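PDB 2JFN: glutamate racemase from Escherichia coli, which belongs to the Asp/Glu/hydantoin racemase family, a two-domain alpha/beta enzyme fold, and holds glutamic acid and UDP-N-acetylmuramoyl-L-alanine in this crystal. Local coordinates for residues A[33-41]-A[269-277]; A[158-168]-A[182-193]. All coordinates share one frame; numbering follows the deposited sequence.

Contact 1 (A[33-41]-A[269-277]); sequences GLSVYDEIR and VLQRYGFET
Leu34 and Tyr37, one turn apart on helix 33-43, pack against Tyr273 and Phe275, which follow on from helix 267-272. The apolar part comes first. Leu34 lies over one face of the Tyr273 ring, with CB 4.1 Å from the ring centroid in a CH-pi contact. Its CD1 sits over the same ring, and its CD2 reaches Phe275 CE1 at 4.1 Å. Tyr37 presents its CE1 to the edge of Tyr273. Phe275 CZ lies over one face of the Tyr37 ring, 3.5 Å from Tyr37 CE2, with the two ring planes inclined at 45°. Arg41 CG covers the other face of Tyr37, within its own helix.

One direct hydrogen bond crosses the contact. Tyr37 OH donates to Tyr273 O at 2.8 Å, and the hydroxyl is tilted 22° from the carbonyl plane. With CG anti to the backbone N (chi1 155°), the Tyr37 ring extends to this carbonyl.

The charged groups lie along one side. Arg41 grips Asp38 OD1 side-on through NE (3.0 Å) and NH2, with the oxygen in the guanidinium plane. This salt bridge holds the guanidinium with one face over Tyr273 O, too poorly angled for a hydrogen bond. Waters complete the link: one joins Asp38 OD2 to Tyr273 OH, and another joins Arg41 NH2 to Arg272 O.

Gly274, with positive phi, closes helix 267-272 in a Schellman motif, and Phe275 N bonds back to Leu270 O. Tyr49 of strand 48-53 meets Tyr37 edge-to-face. The arrangement is a Schellman-terminated helix whose last turn and following residues pack on helix 33-43, beside the mixed sheet of an alpha/beta domain.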
loop_
_atom_site.group_PDB
_atom_site.type_symbol
_atom_site.label_atom_id
_atom_site.label_comp_id
_atom_site.label_asym_id
_atom_site.label_seq_id
_atom_site.Cartn_x
_atom_site.Cartn_y
_atom_site.Cartn_z
ATOM N N GLY A 33 0.441 -3.911 1.391
ATOM C CA GLY A 33 -0.328 -3.420 2.521
ATOM C C GLY A 33 0.423 -3.551 3.829
ATOM O O GLY A 33 0.220 -2.758 4.736
ATOM N N LEU A 34 1.305 -4.542 3.918
ATOM C CA LEU A 34 2.083 -4.765 5.125
ATOM C C LEU A 34 3.007 -3.602 5.481
ATOM O O LEU A 34 3.309 -3.402 6.652
ATOM C CB LEU A 34 2.905 -6.051 4.996
ATOM C CG LEU A 34 2.077 -7.340 4.935
ATOM C CD1 LEU A 34 2.998 -8.515 4.638
ATOM C CD2 LEU A 34 1.341 -7.544 6.257
ATOM N N SER A 35 3.459 -2.834 4.491
ATOM C CA SER A 35 4.334 -1.706 4.807
ATOM C C SER A 35 3.530 -0.625 5.542
ATOM O O SER A 35 4.043 0.031 6.452
ATOM C CB SER A 35 4.978 -1.115 3.542
ATOM O OG SER A 35 4.028 -0.482 2.700
ATOM N N VAL A 36 2.271 -0.457 5.153
ATOM C CA VAL A 36 1.398 0.534 5.775
ATOM C C VAL A 36 0.980 0.037 7.147
ATOM O O VAL A 36 0.971 0.791 8.126
ATOM C CB VAL A 36 0.135 0.790 4.920
ATOM C CG1 VAL A 36 -0.762 1.831 5.598
ATOM C CG2 VAL A 36 0.546 1.267 3.533
ATOM N N TYR A 37 0.639 -1.247 7.217
ATOM C CA TYR A 37 0.250 -1.841 8.481
ATOM C C TYR A 37 1.385 -1.722 9.499
ATOM O O TYR A 37 1.154 -1.406 10.662
ATOM C CB TYR A 37 -0.131 -3.316 8.278
ATOM C CG TYR A 37 0.037 -4.165 9.512
ATOM C CD1 TYR A 37 1.197 -4.915 9.712
ATOM C CD2 TYR A 37 -0.944 -4.191 10.504
ATOM C CE1 TYR A 37 1.377 -5.673 10.870
ATOM C CE2 TYR A 37 -0.772 -4.943 11.667
ATOM C CZ TYR A 37 0.386 -5.679 11.840
ATOM O OH TYR A 37 0.555 -6.434 12.974
ATOM N N ASP A 38 2.610 -1.970 9.054
ATOM C CA ASP A 38 3.769 -1.905 9.934
ATOM C C ASP A 38 3.859 -0.543 10.637
ATOM O O ASP A 38 4.141 -0.478 11.834
ATOM C CB ASP A 38 5.034 -2.191 9.120
ATOM C CG ASP A 38 6.190 -2.676 9.972
ATOM O OD1 ASP A 38 5.951 -3.201 11.080
ATOM O OD2 ASP A 38 7.350 -2.548 9.515
ATOM N N GLU A 39 3.603 0.534 9.897
ATOM C CA GLU A 39 3.633 1.887 10.459
ATOM C C GLU A 39 2.459 2.087 11.418
ATOM O O GLU A 39 2.603 2.674 12.490
ATOM C CB GLU A 39 3.546 2.930 9.343
ATOM C CG GLU A 39 4.759 3.000 8.431
ATOM C CD GLU A 39 5.899 3.809 9.027
ATOM O OE1 GLU A 39 6.918 3.997 8.329
ATOM O OE2 GLU A 39 5.778 4.263 10.184
ATOM N N ILE A 40 1.289 1.599 11.026
ATOM C CA ILE A 40 0.113 1.734 11.873
ATOM C C ILE A 40 0.285 1.005 13.206
ATOM O O ILE A 40 0.005 1.572 14.266
ATOM C CB ILE A 40 -1.150 1.206 11.164
ATOM C CG1 ILE A 40 -1.422 2.031 9.904
ATOM C CG2 ILE A 40 -2.348 1.270 12.111
ATOM C CD1 ILE A 40 -2.590 1.523 9.075
ATOM N N ARG A 41 0.749 -0.242 13.166
ATOM C CA ARG A 41 0.923 -1.005 14.398
ATOM C C ARG A 41 2.015 -0.427 15.288
ATOM O O ARG A 41 1.983 -0.596 16.501
ATOM C CB ARG A 41 1.242 -2.476 14.112
ATOM C CG ARG A 41 2.628 -2.734 13.553
ATOM C CD ARG A 41 3.112 -4.138 13.908
ATOM N NE ARG A 41 4.357 -4.471 13.219
ATOM C CZ ARG A 41 5.039 -5.598 13.398
ATOM N NH1 ARG A 41 4.605 -6.516 14.253
ATOM N NH2 ARG A 41 6.157 -5.809 12.716
ATOM N N VAL A 269 6.124 -14.945 7.040
ATOM C CA VAL A 269 6.270 -13.489 7.061
ATOM C C VAL A 269 5.066 -12.870 7.764
ATOM O O VAL A 269 5.220 -11.984 8.609
ATOM C CB VAL A 269 6.411 -12.924 5.630
ATOM C CG1 VAL A 269 6.458 -11.395 5.655
ATOM C CG2 VAL A 269 7.698 -13.453 5.013
ATOM N N LEU A 270 3.867 -13.348 7.440
ATOM C CA LEU A 270 2.672 -12.836 8.086
ATOM C C LEU A 270 2.793 -13.013 9.603
ATOM O O LEU A 270 2.414 -12.128 10.378
ATOM C CB LEU A 270 1.425 -13.566 7.560
ATOM C CG LEU A 270 0.993 -13.228 6.122
ATOM C CD1 LEU A 270 -0.133 -14.156 5.687
ATOM C CD2 LEU A 270 0.534 -11.772 6.051
ATOM N N GLN A 271 3.333 -14.154 10.028
ATOM C CA GLN A 271 3.497 -14.425 11.453
ATOM C C GLN A 271 4.515 -13.469 12.079
ATOM O O GLN A 271 4.301 -12.979 13.189
ATOM C CB GLN A 271 3.892 -15.894 11.667
ATOM C CG GLN A 271 2.701 -16.842 11.491
ATOM C CD GLN A 271 3.070 -18.318 11.574
ATOM O OE1 GLN A 271 2.212 -19.166 11.833
ATOM N NE2 GLN A 271 4.338 -18.633 11.341
ATOM N N ARG A 272 5.604 -13.193 11.366
ATOM C CA ARG A 272 6.610 -12.250 11.853
ATOM C C ARG A 272 5.982 -10.858 11.997
ATOM O O ARG A 272 6.390 -10.071 12.854
ATOM C CB ARG A 272 7.811 -12.170 10.899
ATOM C CG ARG A 272 8.845 -13.279 11.096
ATOM C CD ARG A 272 10.208 -12.891 10.517
ATOM N NE ARG A 272 10.226 -12.887 9.056
ATOM C CZ ARG A 272 10.164 -13.984 8.303
ATOM N NH1 ARG A 272 10.084 -15.183 8.876
ATOM N NH2 ARG A 272 10.178 -13.885 6.978
ATOM N N TYR A 273 4.990 -10.561 11.159
ATOM C CA TYR A 273 4.298 -9.273 11.210
ATOM C C TYR A 273 3.249 -9.190 12.319
ATOM O O TYR A 273 2.728 -8.113 12.606
ATOM C CB TYR A 273 3.628 -8.951 9.867
ATOM C CG TYR A 273 4.500 -8.164 8.913
ATOM C CD1 TYR A 273 5.241 -8.802 7.920
ATOM C CD2 TYR A 273 4.591 -6.774 9.013
ATOM C CE1 TYR A 273 6.051 -8.078 7.050
ATOM C CE2 TYR A 273 5.396 -6.041 8.148
ATOM C CZ TYR A 273 6.124 -6.696 7.172
ATOM O OH TYR A 273 6.925 -5.972 6.320
ATOM N N GLY A 274 2.931 -10.319 12.944
ATOM C CA GLY A 274 1.954 -10.288 14.018
ATOM C C GLY A 274 0.628 -10.970 13.727
ATOM O O GLY A 274 -0.316 -10.844 14.504
ATOM N N PHE A 275 0.543 -11.682 12.608
ATOM C CA PHE A 275 -0.685 -12.393 12.262
ATOM C C PHE A 275 -0.402 -13.875 12.445
ATOM O O PHE A 275 0.313 -14.482 11.649
ATOM C CB PHE A 275 -1.096 -12.111 10.813
ATOM C CG PHE A 275 -1.345 -10.656 10.529
ATOM C CD1 PHE A 275 -0.339 -9.855 9.995
ATOM C CD2 PHE A 275 -2.570 -10.078 10.837
ATOM C CE1 PHE A 275 -0.551 -8.491 9.773
ATOM C CE2 PHE A 275 -2.794 -8.718 10.620
ATOM C CZ PHE A 275 -1.780 -7.923 10.086
ATOM N N GLU A 276 -0.958 -14.447 13.506
ATOM C CA GLU A 276 -0.746 -15.854 13.823
ATOM C C GLU A 276 -1.379 -16.810 12.832
ATOM O O GLU A 276 -0.817 -17.865 12.525
ATOM C CB GLU A 276 -1.299 -16.164 15.215
ATOM C CG GLU A 276 -2.741 -15.716 15.419
ATOM C CD GLU A 276 -3.527 -16.669 16.302
ATOM O OE1 GLU A 276 -2.978 -17.127 17.332
ATOM O OE2 GLU A 276 -4.700 -16.954 15.975
ATOM N N THR A 277 -2.545 -16.429 12.323
ATOM C CA THR A 277 -3.285 -17.284 11.408
ATOM C C THR A 277 -3.604 -16.665 10.053
ATOM O O THR A 277 -3.761 -15.450 9.928
ATOM C CB THR A 277 -4.619 -17.709 12.072
ATOM O OG1 THR A 277 -4.344 -18.285 13.357
ATOM C CG2 THR A 277 -5.359 -18.717 11.214
HETATM O O HOH W 1 7.498 -3.453 6.775
HETATM O O HOH W 2 5.584 -9.068 15.950
HETATM O O HOH W 3 7.925 -7.628 14.189
#

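Contact 2 (A[158-168]-A[182-193]); sequences EMLGSAEMVEL and ALKRILRPWLRM
Ala182 opens the contact, its CB facing Leu168 CD1 and the carboxylate of Glu164. Leu183 follows. Its CD2 meets Met165 CE at 3.7 Å and also touches Leu168 CD1. The Met165 chain bends at its last torsion (chi3 -76°), which turns the methyl toward this helix.

Ile186 fits between several partners. Its CD1 meets Leu168 CD1 tip to tip at 3.9 Å and also lies against the extended chain of Glu164. Its CG2 packs on Ser162 OG at 3.6 Å. That oxygen is already engaged as the N-cap of helix 163-174, accepting from Met165 N at 3.0 Å.

Leu187 CD2 touches Leu160 CD1, and the same methyl of Leu160 then reaches Trp190. It stands over the indole face, 3.7 Å from the centroid of the five-membered ring and 11° off the normal, a CH-pi contact. Leu160 CB leans on CZ2 of the same indole. Glu158 O lies near the ring plane, 3.3 Å from Trp190 CZ2. The indole nitrogen is served by a water: Trp190 NE1 donates to it, and the water donates to Met159 O. At the far end Met193 CE rests on the side chain of Glu158, which comes from the opposite direction.

Helices 163-168 and 182-186 run nearly antiparallel, with axes 10.6 Å apart at closest approach and 159° between their directions. The arrangement belongs to a beta-alpha-beta crossover. Outer strand 156-161 leads through helices 163-174, 180-186 and 188-191 to parallel strand 199-202, and Leu187 and Trp190 pack on Leu133 of the sheet.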
loop_
_atom_site.group_PDB
_atom_site.type_symbol
_atom_site.label_atom_id
_atom_site.label_comp_id
_atom_site.label_asym_id
_atom_site.label_seq_id
_atom_site.Cartn_x
_atom_site.Cartn_y
_atom_site.Cartn_z
ATOM N N GLU A 158 9.708 13.376 -12.067
ATOM C CA GLU A 158 10.209 12.316 -12.927
ATOM C C GLU A 158 9.434 11.056 -12.558
ATOM O O GLU A 158 9.653 10.485 -11.491
ATOM C CB GLU A 158 11.701 12.080 -12.681
ATOM C CG GLU A 158 12.602 13.243 -13.049
ATOM C CD GLU A 158 12.502 13.612 -14.515
ATOM O OE1 GLU A 158 12.535 12.696 -15.365
ATOM O OE2 GLU A 158 12.395 14.817 -14.818
ATOM N N MET A 159 8.524 10.634 -13.429
ATOM C CA MET A 159 7.727 9.438 -13.166
ATOM C C MET A 159 8.373 8.179 -13.704
ATOM O O MET A 159 8.987 8.186 -14.768
ATOM C CB MET A 159 6.335 9.549 -13.785
ATOM C CG MET A 159 5.353 10.425 -13.039
ATOM S SD MET A 159 3.665 9.987 -13.537
ATOM C CE MET A 159 3.700 10.438 -15.284
ATOM N N LEU A 160 8.215 7.093 -12.961
ATOM C CA LEU A 160 8.755 5.808 -13.369
ATOM C C LEU A 160 7.809 4.721 -12.850
ATOM O O LEU A 160 7.745 4.458 -11.648
ATOM C CB LEU A 160 10.167 5.630 -12.797
ATOM C CG LEU A 160 11.071 4.598 -13.472
ATOM C CD1 LEU A 160 12.503 4.773 -12.971
ATOM C CD2 LEU A 160 10.563 3.194 -13.189
ATOM N N GLY A 161 7.055 4.115 -13.765
ATOM C CA GLY A 161 6.119 3.068 -13.388
ATOM C C GLY A 161 6.721 1.700 -13.641
ATOM O O GLY A 161 7.228 1.433 -14.731
ATOM N N SER A 162 6.670 0.824 -12.645
ATOM C CA SER A 162 7.243 -0.507 -12.805
ATOM C C SER A 162 6.445 -1.628 -12.160
ATOM O O SER A 162 6.404 -1.749 -10.936
ATOM C CB SER A 162 8.669 -0.539 -12.244
ATOM O OG SER A 162 9.187 -1.860 -12.266
ATOM N N ALA A 163 5.827 -2.461 -12.989
ATOM C CA ALA A 163 5.064 -3.589 -12.487
ATOM C C ALA A 163 6.068 -4.638 -11.995
ATOM O O ALA A 163 5.781 -5.415 -11.086
ATOM C CB ALA A 163 4.199 -4.168 -13.597
ATOM N N GLU A 164 7.254 -4.646 -12.596
ATOM C CA GLU A 164 8.285 -5.602 -12.210
ATOM C C GLU A 164 8.751 -5.383 -10.769
ATOM O O GLU A 164 9.044 -6.334 -10.040
ATOM C CB GLU A 164 9.482 -5.496 -13.154
ATOM C CG GLU A 164 10.530 -6.572 -12.917
ATOM C CD GLU A 164 11.681 -6.502 -13.903
ATOM O OE1 GLU A 164 11.558 -5.783 -14.921
ATOM O OE2 GLU A 164 12.706 -7.178 -13.662
ATOM N N MET A 165 8.823 -4.125 -10.352
ATOM C CA MET A 165 9.259 -3.843 -8.992
ATOM C C MET A 165 8.239 -4.401 -7.998
ATOM O O MET A 165 8.597 -4.855 -6.907
ATOM C CB MET A 165 9.429 -2.338 -8.795
ATOM C CG MET A 165 10.263 -1.992 -7.572
ATOM S SD MET A 165 10.562 -0.221 -7.408
ATOM C CE MET A 165 11.810 0.033 -8.644
ATOM N N VAL A 166 6.965 -4.370 -8.377
ATOM C CA VAL A 166 5.928 -4.902 -7.508
ATOM C C VAL A 166 6.211 -6.387 -7.297
ATOM O O VAL A 166 6.119 -6.894 -6.183
ATOM C CB VAL A 166 4.528 -4.738 -8.130
ATOM C CG1 VAL A 166 3.478 -5.359 -7.213
ATOM C CG2 VAL A 166 4.231 -3.261 -8.355
ATOM N N GLU A 167 6.562 -7.073 -8.382
ATOM C CA GLU A 167 6.866 -8.498 -8.327
ATOM C C GLU A 167 8.102 -8.779 -7.487
ATOM O O GLU A 167 8.177 -9.795 -6.797
ATOM C CB GLU A 167 7.064 -9.056 -9.742
ATOM C CG GLU A 167 5.776 -9.206 -10.518
ATOM C CD GLU A 167 4.719 -9.974 -9.738
ATOM O OE1 GLU A 167 5.048 -11.033 -9.153
ATOM O OE2 GLU A 167 3.552 -9.523 -9.705
ATOM N N LEU A 168 9.079 -7.883 -7.549
ATOM C CA LEU A 168 10.292 -8.055 -6.769
ATOM C C LEU A 168 9.921 -8.015 -5.291
ATOM O O LEU A 168 10.435 -8.799 -4.490
ATOM C CB LEU A 168 11.303 -6.951 -7.109
ATOM C CG LEU A 168 11.923 -7.090 -8.503
ATOM C CD1 LEU A 168 12.821 -5.906 -8.793
ATOM C CD2 LEU A 168 12.708 -8.390 -8.577
ATOM N N ALA A 182 18.469 -6.479 -11.354
ATOM C CA ALA A 182 17.145 -6.251 -11.926
ATOM C C ALA A 182 16.690 -4.839 -11.551
ATOM O O ALA A 182 16.122 -4.122 -12.369
ATOM C CB ALA A 182 16.154 -7.290 -11.393
ATOM N N LEU A 183 16.949 -4.446 -10.307
ATOM C CA LEU A 183 16.585 -3.112 -9.840
ATOM C C LEU A 183 17.342 -2.030 -10.592
ATOM O O LEU A 183 16.757 -1.027 -11.005
ATOM C CB LEU A 183 16.874 -2.963 -8.347
ATOM C CG LEU A 183 15.739 -3.243 -7.365
ATOM C CD1 LEU A 183 16.230 -2.938 -5.950
ATOM C CD2 LEU A 183 14.522 -2.378 -7.707
ATOM N N LYS A 184 18.647 -2.226 -10.759
ATOM C CA LYS A 184 19.473 -1.253 -11.464
ATOM C C LYS A 184 18.956 -1.052 -12.880
ATOM O O LYS A 184 18.971 0.059 -13.406
ATOM C CB LYS A 184 20.930 -1.723 -11.520
ATOM C CG LYS A 184 21.631 -1.736 -10.177
ATOM C CD LYS A 184 23.009 -2.372 -10.277
ATOM C CE LYS A 184 23.647 -2.511 -8.905
ATOM N NZ LYS A 184 24.952 -3.246 -8.976
ATOM N N ARG A 185 18.511 -2.141 -13.492
ATOM C CA ARG A 185 17.990 -2.091 -14.851
ATOM C C ARG A 185 16.713 -1.260 -14.871
ATOM O O ARG A 185 16.541 -0.373 -15.709
ATOM C CB ARG A 185 17.698 -3.512 -15.346
ATOM C CG ARG A 185 17.122 -3.565 -16.753
ATOM C CD ARG A 185 18.127 -3.070 -17.788
ATOM N NE ARG A 185 17.485 -2.861 -19.083
ATOM C CZ ARG A 185 16.620 -1.883 -19.333
ATOM N NH1 ARG A 185 16.296 -1.018 -18.379
ATOM N NH2 ARG A 185 16.065 -1.780 -20.532
ATOM N N ILE A 186 15.818 -1.548 -13.934
ATOM C CA ILE A 186 14.565 -0.813 -13.850
ATOM C C ILE A 186 14.843 0.675 -13.628
ATOM O O ILE A 186 14.194 1.531 -14.225
ATOM C CB ILE A 186 13.690 -1.350 -12.686
ATOM C CG1 ILE A 186 13.290 -2.805 -12.967
ATOM C CG2 ILE A 186 12.457 -0.466 -12.505
ATOM C CD1 ILE A 186 12.544 -3.477 -11.818
ATOM N N LEU A 187 15.819 0.978 -12.776
ATOM C CA LEU A 187 16.163 2.363 -12.464
ATOM C C LEU A 187 17.218 2.982 -13.391
ATOM O O LEU A 187 17.643 4.117 -13.178
ATOM C CB LEU A 187 16.640 2.458 -11.004
ATOM C CG LEU A 187 15.598 2.078 -9.942
ATOM C CD1 LEU A 187 16.258 1.908 -8.578
ATOM C CD2 LEU A 187 14.526 3.148 -9.884
ATOM N N ARG A 188 17.617 2.247 -14.425
ATOM C CA ARG A 188 18.633 2.730 -15.359
ATOM C C ARG A 188 18.365 4.167 -15.815
ATOM O O ARG A 188 19.261 5.005 -15.778
ATOM C CB ARG A 188 18.745 1.787 -16.573
ATOM C CG ARG A 188 20.030 1.990 -17.401
ATOM C CD ARG A 188 20.198 0.932 -18.494
ATOM N NE ARG A 188 19.273 1.122 -19.612
ATOM C CZ ARG A 188 19.305 0.411 -20.736
ATOM N NH1 ARG A 188 20.211 -0.544 -20.896
ATOM N NH2 ARG A 188 18.441 0.659 -21.708
ATOM N N PRO A 189 17.120 4.478 -16.225
ATOM C CA PRO A 189 16.784 5.835 -16.674
ATOM C C PRO A 189 17.275 6.906 -15.704
ATOM O O PRO A 189 17.840 7.927 -16.114
ATOM C CB PRO A 189 15.260 5.805 -16.745
ATOM C CG PRO A 189 14.964 4.394 -17.087
ATOM C CD PRO A 189 15.919 3.622 -16.212
ATOM N N TRP A 190 17.045 6.671 -14.416
ATOM C CA TRP A 190 17.448 7.611 -13.380
ATOM C C TRP A 190 18.948 7.600 -13.132
ATOM O O TRP A 190 19.547 8.644 -12.906
ATOM C CB TRP A 190 16.692 7.312 -12.081
ATOM C CG TRP A 190 15.242 7.709 -12.140
ATOM C CD1 TRP A 190 14.578 8.229 -13.213
ATOM C CD2 TRP A 190 14.287 7.635 -11.073
ATOM N NE1 TRP A 190 13.270 8.485 -12.883
ATOM C CE2 TRP A 190 13.064 8.129 -11.575
ATOM C CE3 TRP A 190 14.348 7.198 -9.743
ATOM C CZ2 TRP A 190 11.908 8.201 -10.793
ATOM C CZ3 TRP A 190 13.193 7.271 -8.962
ATOM C CH2 TRP A 190 11.992 7.769 -9.493
ATOM N N LEU A 191 19.553 6.421 -13.177
ATOM C CA LEU A 191 20.989 6.312 -12.961
ATOM C C LEU A 191 21.781 6.963 -14.095
ATOM O O LEU A 191 22.972 7.213 -13.950
ATOM C CB LEU A 191 21.395 4.843 -12.818
ATOM C CG LEU A 191 20.829 4.142 -11.582
ATOM C CD1 LEU A 191 21.133 2.649 -11.642
ATOM C CD2 LEU A 191 21.432 4.773 -10.327
ATOM N N ARG A 192 21.124 7.238 -15.219
ATOM C CA ARG A 192 21.806 7.875 -16.346
ATOM C C ARG A 192 21.579 9.382 -16.400
ATOM O O ARG A 192 22.009 10.043 -17.346
ATOM C CB ARG A 192 21.358 7.256 -17.672
ATOM C CG ARG A 192 21.954 5.889 -17.955
ATOM C CD ARG A 192 21.377 5.312 -19.237
ATOM N NE ARG A 192 22.030 4.064 -19.624
ATOM C CZ ARG A 192 21.680 3.336 -20.683
ATOM N NH1 ARG A 192 20.679 3.731 -21.456
ATOM N NH2 ARG A 192 22.344 2.224 -20.974
ATOM N N MET A 193 20.908 9.922 -15.386
ATOM C CA MET A 193 20.630 11.354 -15.336
ATOM C C MET A 193 21.803 12.154 -14.773
ATOM O O MET A 193 22.497 11.698 -13.857
ATOM C CB MET A 193 19.385 11.626 -14.482
ATOM C CG MET A 193 18.059 11.271 -15.148
ATOM S SD MET A 193 16.642 11.575 -14.056
ATOM C CE MET A 193 16.415 13.368 -14.221
HETATM O O HOH W 4 11.275 9.378 -15.149
#

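In the fold
Contact 2 is nested along the chain within the loop closed by contact 1. The long span between residues 41 and 269 thus includes both segments of contact 2. The two contacts do not touch: their centres are 26 Å apart and their nearest atoms about 9 Å. Contact 1 lies by the mixed sheet, where Tyr49 and Tyr51 of strand 48-53 touch its side chains. Contact 2 lies at the outer strand of the four-stranded parallel sheet. Helix 163-174 bridges them, since its Leu173 touches Leu34 and Val269. Bound glutamic acid is about 9 Å from the side chain of Leu34 and about 10 Å from that of Met165, consistent with a pocket between two alpha/beta units.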